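PDB 1EZW: 5,10-methylenetetrahydromethanopterin reductase from Methanopyrus kandleri, which catalyses the reversible, coenzyme F420-dependent reduction of methylene-tetrahydromethanopterin to methyl-tetrahydromethanopterin, a step in methane formation from carbon dioxide. Local coordinates for residues H21-A26 / T50-I55; Y229-I234 / K246-F251; V134-Y139 / V147-K152; P68-P73 / D104-P109. One frame throughout, in Å; residues are numbered along the deposited sequence.

All four contacts belong to a single TIM-barrel chain, yet they sample different layers of it. Contact 1 pairs two buried helices of the barrel's outer ring. Contact 2, also buried, joins the residue just ahead of short strand 232-234 to helix 238-254, after barrel strand 225-229. Contact 3 is only partly buried and lays a loop against helix 127-142; the CB of a glutamate, a tyrosine ring and two valines make it. Contact 4 is buried again, with sulfur and methyl groups meeting near the fourth subunit. Contacts 3 and 4 touch where Val134 and Val137 of helix 127-142 meet Pro68 and Pro73; the others stand apart, contacts 2 and 3 on opposite sides of the chain's centre.

Contact 1 (H21-A26 / T50-I55); sequences HLIKVA and TLAAVI
Ile23 is the first residue of 21-26 to touch helix 45-54: the tip of its longer branch, CD1, lies 3.8 Å from CB of Ala52. CG1 leaves CB beside the backbone N (chi1 -68°) and the chain then runs on extended, which carries the terminal methyl to the second helix. With only a methyl on the Ala52 side, the two backbones come close, the CA atoms of Ile23 and Ala52 standing 6.9 Å apart. One residue on, Lys24 works through its carbon chain. Its CG is anti to the backbone N (chi1 173°) and bends at chi2, so the methylenes pass in front of the carbonyl oxygen of Ile55, CD coming to 3.4 Å from Ile55 O. Lys24 CB also lies 4.1 Å from CG2 of Ile55. The amino group continues past this point to a salt bridge with Asp28, and it also reaches Trp85 of the third subunit, both through a hydrogen bond to its carbonyl and by a cation-pi contact. Ile55 is followed by Thr56 and Ser57, which contribute to the magnesium site, and its side chain lies about 7 Å from the metal. The two helices follow strands 5-10 and 33-36 respectively, and are thus successive helices of the barrel's outer layer. Leu22 and Ile23 reach inward to Leu10 of strand 5-10, while Val25 packs on helix 332-342.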
# COMPACT_ATOMS: atom_id res chain seq x y z
N HIS A 21 3.82 2.06 -10.69
CA HIS A 21 5.11 2.74 -10.68
C HIS A 21 5.17 3.86 -11.75
O HIS A 21 5.67 4.97 -11.44
CB HIS A 21 6.21 1.69 -10.99
CG HIS A 21 7.56 2.29 -11.31
ND1 HIS A 21 8.31 3.00 -10.40
CD2 HIS A 21 8.25 2.33 -12.48
CE1 HIS A 21 9.40 3.45 -10.99
NE2 HIS A 21 9.39 3.06 -12.25
N LEU A 22 4.68 3.59 -12.97
CA LEU A 22 4.75 4.61 -14.03
C LEU A 22 3.87 5.80 -13.69
O LEU A 22 4.23 6.96 -13.96
CB LEU A 22 4.40 4.03 -15.40
CG LEU A 22 5.47 3.05 -15.91
CD1 LEU A 22 4.93 2.44 -17.22
CD2 LEU A 22 6.85 3.74 -16.15
N ILE A 23 2.76 5.52 -13.03
CA ILE A 23 1.90 6.65 -12.62
C ILE A 23 2.61 7.49 -11.56
O ILE A 23 2.52 8.73 -11.59
CB ILE A 23 0.54 6.13 -12.13
CG1 ILE A 23 -0.22 5.54 -13.32
CG2 ILE A 23 -0.29 7.30 -11.53
CD1 ILE A 23 -1.59 4.88 -12.96
N LYS A 24 3.32 6.85 -10.62
CA LYS A 24 4.10 7.63 -9.65
C LYS A 24 5.19 8.46 -10.38
O LYS A 24 5.38 9.62 -10.04
CB LYS A 24 4.73 6.68 -8.60
CG LYS A 24 5.72 7.34 -7.61
CD LYS A 24 5.01 8.42 -6.79
CE LYS A 24 5.76 8.75 -5.47
NZ LYS A 24 7.02 9.45 -5.66
N VAL A 25 5.88 7.88 -11.36
CA VAL A 25 6.89 8.64 -12.12
C VAL A 25 6.23 9.83 -12.80
O VAL A 25 6.74 10.96 -12.70
CB VAL A 25 7.65 7.78 -13.12
CG1 VAL A 25 8.69 8.65 -13.90
CG2 VAL A 25 8.41 6.67 -12.32
N ALA A 26 5.06 9.61 -13.39
CA ALA A 26 4.33 10.75 -14.00
C ALA A 26 4.00 11.83 -12.96
O ALA A 26 4.20 13.05 -13.20
CB ALA A 26 3.04 10.26 -14.69
N THR A 50 -6.69 1.39 -7.64
CA THR A 50 -6.60 1.36 -6.19
C THR A 50 -5.12 1.17 -5.82
O THR A 50 -4.60 1.83 -4.92
CB THR A 50 -7.48 0.25 -5.60
OG1 THR A 50 -8.85 0.54 -5.90
CG2 THR A 50 -7.34 0.25 -4.06
N LEU A 51 -4.43 0.29 -6.53
CA LEU A 51 -3.00 0.08 -6.25
C LEU A 51 -2.26 1.40 -6.57
O LEU A 51 -1.41 1.85 -5.81
CB LEU A 51 -2.46 -1.02 -7.13
CG LEU A 51 -0.98 -1.37 -6.95
CD1 LEU A 51 -0.71 -1.87 -5.50
CD2 LEU A 51 -0.63 -2.43 -7.98
N ALA A 52 -2.59 2.03 -7.69
CA ALA A 52 -1.91 3.31 -8.01
C ALA A 52 -2.22 4.36 -6.95
O ALA A 52 -1.33 5.21 -6.63
CB ALA A 52 -2.35 3.82 -9.42
N ALA A 53 -3.44 4.36 -6.43
CA ALA A 53 -3.83 5.33 -5.40
C ALA A 53 -2.96 5.20 -4.15
O ALA A 53 -2.63 6.20 -3.50
CB ALA A 53 -5.30 5.17 -5.00
N VAL A 54 -2.61 3.98 -3.81
CA VAL A 54 -1.78 3.68 -2.64
C VAL A 54 -0.32 4.16 -2.80
O VAL A 54 0.32 4.59 -1.82
CB VAL A 54 -1.87 2.13 -2.44
CG1 VAL A 54 -0.76 1.58 -1.60
CG2 VAL A 54 -3.24 1.83 -1.80
N ILE A 55 0.15 4.13 -4.05
CA ILE A 55 1.52 4.48 -4.43
C ILE A 55 1.74 5.92 -4.89
O ILE A 55 2.83 6.29 -5.29
CB ILE A 55 1.96 3.52 -5.56
CG1 ILE A 55 1.86 2.07 -5.07
CG2 ILE A 55 3.35 3.83 -6.02
CD1 ILE A 55 2.72 1.78 -3.88

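Contact 2 (Y229-I234 / K246-F251); sequences YTCFSI and KIVVAF
Cys231 and Val248 make the main apolar contact here, with SG 3.7 Å from CG1 of the valine and 4.0 Å from its CB. A second, looser touch links the same sulfur to CG2 of Val249, at 4.2 Å. The thiol thus rests against two consecutive residues on one side of the helix. It arrives there because SG swings anti to the backbone N of Cys231 (chi1 166°), reaching out from the chain toward the helix. Val248 meets it directly, whereas Val249, whose CB points neither at the strand segment nor away from it, offers only CG2.

Polar bonding lies in the backbone and outside the pair. Cys231 is bonded through its main chain to Ile300 and gives its N-H to Ser198 OG, so the backbone of the residue bearing the thiol is held in place. Two residues on, Ser233 OG is bonded to Ala241 O of the same helix 238-254.

Strand 232-234 forms a small parallel pair with strand 300-302, separate from the barrel sheet. Together with helix 238-254 it belongs to a long insertion between barrel strand 225-229 and helix 304-316, which leads on to strand 321-324: an elaboration built onto a (beta/alpha)8 barrel of the bacterial luciferase family.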
# COMPACT_ATOMS: atom_id res chain seq x y z
N TYR A 229 -6.44 12.68 -26.22
CA TYR A 229 -5.93 11.35 -25.90
C TYR A 229 -5.04 11.03 -27.11
O TYR A 229 -5.52 10.57 -28.15
CB TYR A 229 -7.11 10.36 -25.79
CG TYR A 229 -7.49 9.94 -24.37
CD1 TYR A 229 -7.23 10.76 -23.27
CD2 TYR A 229 -8.18 8.75 -24.15
CE1 TYR A 229 -7.65 10.39 -21.96
CE2 TYR A 229 -8.60 8.37 -22.87
CZ TYR A 229 -8.33 9.19 -21.79
OH TYR A 229 -8.80 8.82 -20.54
N THR A 230 -3.73 11.26 -26.96
CA THR A 230 -2.78 11.09 -28.06
C THR A 230 -1.99 9.81 -28.17
O THR A 230 -1.91 9.02 -27.23
CB THR A 230 -1.73 12.22 -28.03
OG1 THR A 230 -0.77 11.96 -26.97
CG2 THR A 230 -2.39 13.59 -27.76
N CYS A 231 -1.45 9.60 -29.37
CA CYS A 231 -0.47 8.54 -29.62
C CYS A 231 0.76 9.45 -29.42
O CYS A 231 0.95 10.43 -30.15
CB CYS A 231 -0.53 8.04 -31.05
SG CYS A 231 0.90 7.06 -31.46
N PHE A 232 1.61 9.13 -28.44
CA PHE A 232 2.70 10.05 -28.12
C PHE A 232 4.02 9.33 -28.06
O PHE A 232 4.09 8.21 -27.53
CB PHE A 232 2.37 10.65 -26.74
CG PHE A 232 3.20 11.81 -26.33
CD1 PHE A 232 2.68 13.10 -26.43
CD2 PHE A 232 4.44 11.62 -25.74
CE1 PHE A 232 3.40 14.20 -25.92
CE2 PHE A 232 5.16 12.71 -25.23
CZ PHE A 232 4.65 13.98 -25.32
N SER A 233 5.07 9.94 -28.60
CA SER A 233 6.38 9.28 -28.53
C SER A 233 7.50 10.30 -28.47
O SER A 233 7.68 11.09 -29.42
CB SER A 233 6.58 8.33 -29.71
OG SER A 233 7.72 7.47 -29.47
N ILE A 234 8.25 10.29 -27.38
CA ILE A 234 9.31 11.25 -27.20
C ILE A 234 10.63 10.57 -26.82
O ILE A 234 10.65 9.62 -26.03
CB ILE A 234 8.90 12.31 -26.14
CG1 ILE A 234 9.85 13.51 -26.19
CG2 ILE A 234 8.87 11.65 -24.71
CD1 ILE A 234 9.50 14.62 -25.21
N LYS A 246 5.09 3.75 -35.00
CA LYS A 246 4.54 2.99 -36.13
C LYS A 246 3.48 1.93 -35.89
O LYS A 246 2.40 2.01 -36.49
CB LYS A 246 5.68 2.45 -37.00
CG LYS A 246 6.41 3.61 -37.68
CD LYS A 246 7.53 3.18 -38.62
CE LYS A 246 8.26 4.40 -39.16
NZ LYS A 246 9.45 4.06 -40.00
N ILE A 247 3.74 0.96 -35.02
CA ILE A 247 2.72 -0.05 -34.78
C ILE A 247 1.43 0.61 -34.33
O ILE A 247 0.35 0.25 -34.79
CB ILE A 247 3.16 -1.09 -33.73
CG1 ILE A 247 2.05 -2.13 -33.53
CG2 ILE A 247 3.45 -0.40 -32.39
CD1 ILE A 247 1.64 -2.87 -34.79
N VAL A 248 1.52 1.59 -33.43
CA VAL A 248 0.30 2.23 -32.95
C VAL A 248 -0.39 3.04 -34.06
O VAL A 248 -1.60 2.96 -34.21
CB VAL A 248 0.58 3.13 -31.71
CG1 VAL A 248 -0.72 3.78 -31.25
CG2 VAL A 248 1.17 2.27 -30.55
N VAL A 249 0.37 3.80 -34.83
CA VAL A 249 -0.23 4.58 -35.91
C VAL A 249 -0.87 3.64 -36.95
O VAL A 249 -1.96 3.91 -37.45
CB VAL A 249 0.80 5.51 -36.59
CG1 VAL A 249 0.25 6.05 -37.89
CG2 VAL A 249 1.13 6.68 -35.64
N ALA A 250 -0.20 2.53 -37.23
CA ALA A 250 -0.74 1.56 -38.19
C ALA A 250 -2.17 1.18 -37.79
O ALA A 250 -3.07 1.18 -38.63
CB ALA A 250 0.14 0.32 -38.25
N PHE A 251 -2.39 0.88 -36.51
CA PHE A 251 -3.73 0.54 -36.03
C PHE A 251 -4.67 1.73 -36.10
O PHE A 251 -5.87 1.56 -36.33
CB PHE A 251 -3.71 0.02 -34.59
CG PHE A 251 -3.51 -1.47 -34.49
CD1 PHE A 251 -2.26 -2.05 -34.71
CD2 PHE A 251 -4.59 -2.30 -34.19
CE1 PHE A 251 -2.09 -3.43 -34.65
CE2 PHE A 251 -4.44 -3.68 -34.13
CZ PHE A 251 -3.18 -4.25 -34.36

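Contact 3 (V134-Y139 / V147-K152); sequences VKEVIY and VEYEGK
Tyr149 lays one face of its ring against Glu136, whose CB sits over the rim 4.0 Å from CE1. This is a contact of carbon with pi surface. From CB onward the glutamate turns elsewhere: CG lies beside the backbone N (chi1 -68°), and the chain then bends at chi2, which in the conformer given leads the carboxylate away from the ring.

Contacts of the valine methyls make up the remainder. Val137 spreads its two methyls between two partners: CG2 comes obliquely to the tyrosine, 4.1 Å from CD2 and 4.2 Å from CB, while CG1 meets CG1 of Val147 at 4.2 Å. The other methyl of Val147, CG2, lies 4.1 Å from the carbonyl O of Val137. The extended backbone of 147-149 makes this possible, since Val147 and Tyr149 both point to the helix and Glu148 between them points the other way. Behind the valines stands helix 73-86, whose Leu74 touches both Val137 and Val147.

Hydrogen bonds steady the loop from beyond the pair. Val147 and Tyr149 are bonded through their main chains to Ala159 and Thr156, Glu148 N meets Gln140 OE1 of helix 127-142, and Lys152 N is held by Glu133 OE1.

Joined by dispersion contacts, the two segments owe little of their fit to directed bonds with each other. What seats this loop on the helix is apolar: valine methyls and the carbon surface of one tyrosine ring.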
# COMPACT_ATOMS: atom_id res chain seq x y z
N VAL A 134 -26.41 7.61 -17.02
CA VAL A 134 -25.40 7.11 -16.08
C VAL A 134 -24.85 8.29 -15.30
O VAL A 134 -24.58 8.18 -14.09
CB VAL A 134 -24.22 6.39 -16.77
CG1 VAL A 134 -23.19 5.95 -15.70
CG2 VAL A 134 -24.70 5.19 -17.49
N LYS A 135 -24.63 9.43 -15.96
CA LYS A 135 -24.14 10.58 -15.22
C LYS A 135 -25.10 10.97 -14.09
O LYS A 135 -24.67 11.23 -12.95
CB LYS A 135 -23.92 11.78 -16.16
CG LYS A 135 -23.24 12.90 -15.41
CD LYS A 135 -23.36 14.27 -16.08
CE LYS A 135 -22.70 15.33 -15.19
NZ LYS A 135 -23.15 16.74 -15.45
N GLU A 136 -26.41 11.05 -14.38
CA GLU A 136 -27.35 11.41 -13.32
C GLU A 136 -27.30 10.42 -12.15
O GLU A 136 -27.35 10.82 -11.00
CB GLU A 136 -28.79 11.50 -13.85
CG GLU A 136 -28.98 12.64 -14.80
CD GLU A 136 -28.62 13.97 -14.17
OE1 GLU A 136 -27.95 14.76 -14.85
OE2 GLU A 136 -29.01 14.23 -13.00
N VAL A 137 -27.22 9.13 -12.46
CA VAL A 137 -27.16 8.14 -11.39
C VAL A 137 -25.89 8.30 -10.55
O VAL A 137 -25.93 8.25 -9.32
CB VAL A 137 -27.24 6.72 -11.97
CG1 VAL A 137 -26.86 5.66 -10.89
CG2 VAL A 137 -28.67 6.47 -12.50
N ILE A 138 -24.76 8.47 -11.22
CA ILE A 138 -23.52 8.64 -10.47
C ILE A 138 -23.55 9.83 -9.55
O ILE A 138 -23.17 9.71 -8.39
CB ILE A 138 -22.31 8.74 -11.44
CG1 ILE A 138 -22.13 7.40 -12.16
CG2 ILE A 138 -21.05 9.17 -10.66
CD1 ILE A 138 -21.01 7.47 -13.25
N TYR A 139 -24.00 10.99 -10.03
CA TYR A 139 -23.97 12.16 -9.17
C TYR A 139 -25.03 12.12 -8.07
O TYR A 139 -24.79 12.65 -6.99
CB TYR A 139 -23.99 13.44 -10.03
CG TYR A 139 -22.57 13.60 -10.60
CD1 TYR A 139 -22.18 12.91 -11.76
CD2 TYR A 139 -21.62 14.35 -9.91
CE1 TYR A 139 -20.84 12.97 -12.23
CE2 TYR A 139 -20.27 14.42 -10.37
CZ TYR A 139 -19.90 13.73 -11.52
OH TYR A 139 -18.60 13.76 -11.97
N VAL A 147 -30.58 7.27 -4.50
CA VAL A 147 -30.68 7.47 -5.92
C VAL A 147 -32.08 7.01 -6.34
O VAL A 147 -32.51 5.95 -5.98
CB VAL A 147 -29.67 6.62 -6.67
CG1 VAL A 147 -29.85 6.86 -8.15
CG2 VAL A 147 -28.25 6.94 -6.18
N GLU A 148 -32.80 7.86 -7.08
CA GLU A 148 -34.12 7.51 -7.57
C GLU A 148 -34.12 8.07 -8.96
O GLU A 148 -34.12 9.29 -9.15
CB GLU A 148 -35.22 8.15 -6.72
CG GLU A 148 -35.34 7.49 -5.34
CD GLU A 148 -36.47 8.07 -4.50
OE1 GLU A 148 -37.25 7.29 -3.91
OE2 GLU A 148 -36.56 9.31 -4.41
N TYR A 149 -34.08 7.19 -9.93
CA TYR A 149 -34.03 7.64 -11.30
C TYR A 149 -34.70 6.69 -12.25
O TYR A 149 -34.44 5.49 -12.26
CB TYR A 149 -32.55 7.84 -11.72
CG TYR A 149 -32.43 8.50 -13.06
CD1 TYR A 149 -32.64 9.86 -13.19
CD2 TYR A 149 -32.19 7.74 -14.21
CE1 TYR A 149 -32.62 10.47 -14.45
CE2 TYR A 149 -32.17 8.34 -15.47
CZ TYR A 149 -32.38 9.71 -15.58
OH TYR A 149 -32.32 10.33 -16.81
N GLU A 150 -35.58 7.24 -13.09
CA GLU A 150 -36.27 6.42 -14.06
C GLU A 150 -36.00 6.98 -15.44
O GLU A 150 -36.58 7.99 -15.83
CB GLU A 150 -37.77 6.40 -13.77
CG GLU A 150 -38.54 5.63 -14.84
CD GLU A 150 -39.97 5.29 -14.43
OE1 GLU A 150 -40.70 4.75 -15.30
OE2 GLU A 150 -40.35 5.55 -13.27
N GLY A 151 -35.11 6.34 -16.19
CA GLY A 151 -34.80 6.84 -17.51
C GLY A 151 -35.16 5.77 -18.51
O GLY A 151 -35.88 4.83 -18.17
N LYS A 152 -34.66 5.90 -19.74
CA LYS A 152 -34.90 4.93 -20.79
C LYS A 152 -33.93 3.76 -20.72
O LYS A 152 -34.24 2.66 -21.14
CB LYS A 152 -34.70 5.54 -22.19
CG LYS A 152 -35.49 6.81 -22.53
CD LYS A 152 -35.00 7.40 -23.90
CE LYS A 152 -35.59 6.70 -25.17
NZ LYS A 152 -35.31 5.26 -25.47

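Contact 4 (P68-P73 / D104-P109); sequences PYTRHP and DKMGLP
Thr70 meets Met106 and Leu108 where helix 100-106 of the barrel ends in a Schellman motif: Leu108 N is bonded to Phe103 O, Gly107 N weakly to Asp104 O, and Gly107 takes a positive phi of 102°. The turn brings Leu108 up beside Met106.

From CB of Thr70 the side chain divides, and CG2 is the branch that does the touching. It lies beside the backbone N, while OG1 occupies the position between N and the carbonyl carbon (chi1 64°). This one methyl meets Met106 SD at 3.8 Å and Met106 CE at the same distance, so it rests against the final S-C bond of the methionine. The two side chains cross at about a right angle. Met106 stays extended until its last torsion, where chi3 (80°) folds CE round toward the threonine.

Loop 68-73 follows strand 60-63 and feeds into helix 73-86, at whose start His72 ND1 caps Leu74 N. The fourth subunit approaches here too: its His72 packs on Met106, and its Asp160 forms a salt bridge with Lys105. The remaining touch on the Thr70 methyl comes from Leu108, whose CD1 stops 3.9 Å from CG2.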
# COMPACT_ATOMS: atom_id res chain seq x y z
N PRO A 68 -21.40 2.72 -19.88
CA PRO A 68 -22.67 2.44 -19.16
C PRO A 68 -23.17 1.02 -19.15
O PRO A 68 -24.11 0.71 -18.41
CB PRO A 68 -23.70 3.27 -19.96
CG PRO A 68 -22.85 4.26 -20.78
CD PRO A 68 -21.64 3.45 -21.14
N TYR A 69 -22.55 0.15 -19.94
CA TYR A 69 -23.09 -1.18 -20.19
C TYR A 69 -22.58 -2.40 -19.48
O TYR A 69 -23.37 -3.27 -19.12
CB TYR A 69 -22.97 -1.48 -21.70
CG TYR A 69 -23.50 -0.34 -22.56
CD1 TYR A 69 -22.62 0.49 -23.27
CD2 TYR A 69 -24.87 -0.03 -22.58
CE1 TYR A 69 -23.07 1.60 -23.96
CE2 TYR A 69 -25.34 1.12 -23.30
CZ TYR A 69 -24.42 1.92 -23.98
OH TYR A 69 -24.83 3.05 -24.70
N THR A 70 -21.27 -2.49 -19.31
CA THR A 70 -20.74 -3.72 -18.73
C THR A 70 -20.90 -3.82 -17.22
O THR A 70 -20.59 -4.87 -16.65
CB THR A 70 -19.27 -3.89 -19.09
OG1 THR A 70 -18.55 -2.81 -18.47
CG2 THR A 70 -19.05 -3.88 -20.67
N ARG A 71 -21.32 -2.74 -16.56
CA ARG A 71 -21.57 -2.76 -15.11
C ARG A 71 -22.77 -1.86 -14.89
O ARG A 71 -22.94 -0.87 -15.60
CB ARG A 71 -20.41 -2.11 -14.33
CG ARG A 71 -19.07 -2.81 -14.53
CD ARG A 71 -18.04 -2.02 -13.68
NE ARG A 71 -16.66 -2.50 -13.87
CZ ARG A 71 -15.94 -2.27 -14.96
NH1 ARG A 71 -14.70 -2.74 -15.08
NH2 ARG A 71 -16.47 -1.56 -15.95
N HIS A 72 -23.59 -2.17 -13.89
CA HIS A 72 -24.72 -1.32 -13.58
C HIS A 72 -24.18 0.05 -13.17
O HIS A 72 -23.14 0.15 -12.52
CB HIS A 72 -25.49 -1.95 -12.41
CG HIS A 72 -26.84 -1.34 -12.16
ND1 HIS A 72 -27.01 -0.11 -11.58
CD2 HIS A 72 -28.09 -1.82 -12.42
CE1 HIS A 72 -28.31 0.17 -11.51
NE2 HIS A 72 -28.98 -0.86 -12.01
N PRO A 73 -24.84 1.14 -13.57
CA PRO A 73 -24.32 2.44 -13.17
C PRO A 73 -24.15 2.67 -11.68
O PRO A 73 -23.30 3.46 -11.28
CB PRO A 73 -25.30 3.42 -13.86
CG PRO A 73 -26.53 2.64 -14.02
CD PRO A 73 -26.01 1.31 -14.47
N ASP A 104 -17.38 -6.43 -29.36
CA ASP A 104 -17.56 -7.63 -30.20
C ASP A 104 -17.01 -8.88 -29.48
O ASP A 104 -17.64 -9.96 -29.48
CB ASP A 104 -16.85 -7.47 -31.56
CG ASP A 104 -17.58 -6.50 -32.49
OD1 ASP A 104 -18.77 -6.20 -32.25
OD2 ASP A 104 -16.96 -6.04 -33.48
N LYS A 105 -15.84 -8.72 -28.85
CA LYS A 105 -15.23 -9.84 -28.15
C LYS A 105 -16.14 -10.28 -27.00
O LYS A 105 -16.28 -11.46 -26.77
CB LYS A 105 -13.86 -9.47 -27.57
CG LYS A 105 -12.74 -9.29 -28.61
CD LYS A 105 -11.52 -8.71 -27.90
CE LYS A 105 -10.36 -8.36 -28.84
NZ LYS A 105 -9.35 -7.60 -28.02
N MET A 106 -16.73 -9.33 -26.29
CA MET A 106 -17.59 -9.66 -25.15
C MET A 106 -18.91 -10.29 -25.55
O MET A 106 -19.51 -10.99 -24.75
CB MET A 106 -17.88 -8.42 -24.31
CG MET A 106 -16.64 -7.79 -23.73
SD MET A 106 -17.00 -6.40 -22.65
CE MET A 106 -17.47 -7.33 -21.11
N GLY A 107 -19.37 -9.98 -26.77
CA GLY A 107 -20.64 -10.50 -27.24
C GLY A 107 -21.73 -9.43 -27.16
O GLY A 107 -22.90 -9.71 -27.36
N LEU A 108 -21.36 -8.19 -26.87
CA LEU A 108 -22.34 -7.13 -26.78
C LEU A 108 -22.39 -6.40 -28.11
O LEU A 108 -21.38 -6.27 -28.78
CB LEU A 108 -21.92 -6.12 -25.70
CG LEU A 108 -22.00 -6.60 -24.25
CD1 LEU A 108 -21.46 -5.49 -23.33
CD2 LEU A 108 -23.46 -6.92 -23.89
N PRO A 109 -23.57 -5.92 -28.49
CA PRO A 109 -23.64 -5.21 -29.77
C PRO A 109 -22.94 -3.86 -29.68
O PRO A 109 -22.77 -3.29 -28.58
CB PRO A 109 -25.16 -5.08 -30.00
CG PRO A 109 -25.69 -4.88 -28.58
CD PRO A 109 -24.90 -6.00 -27.85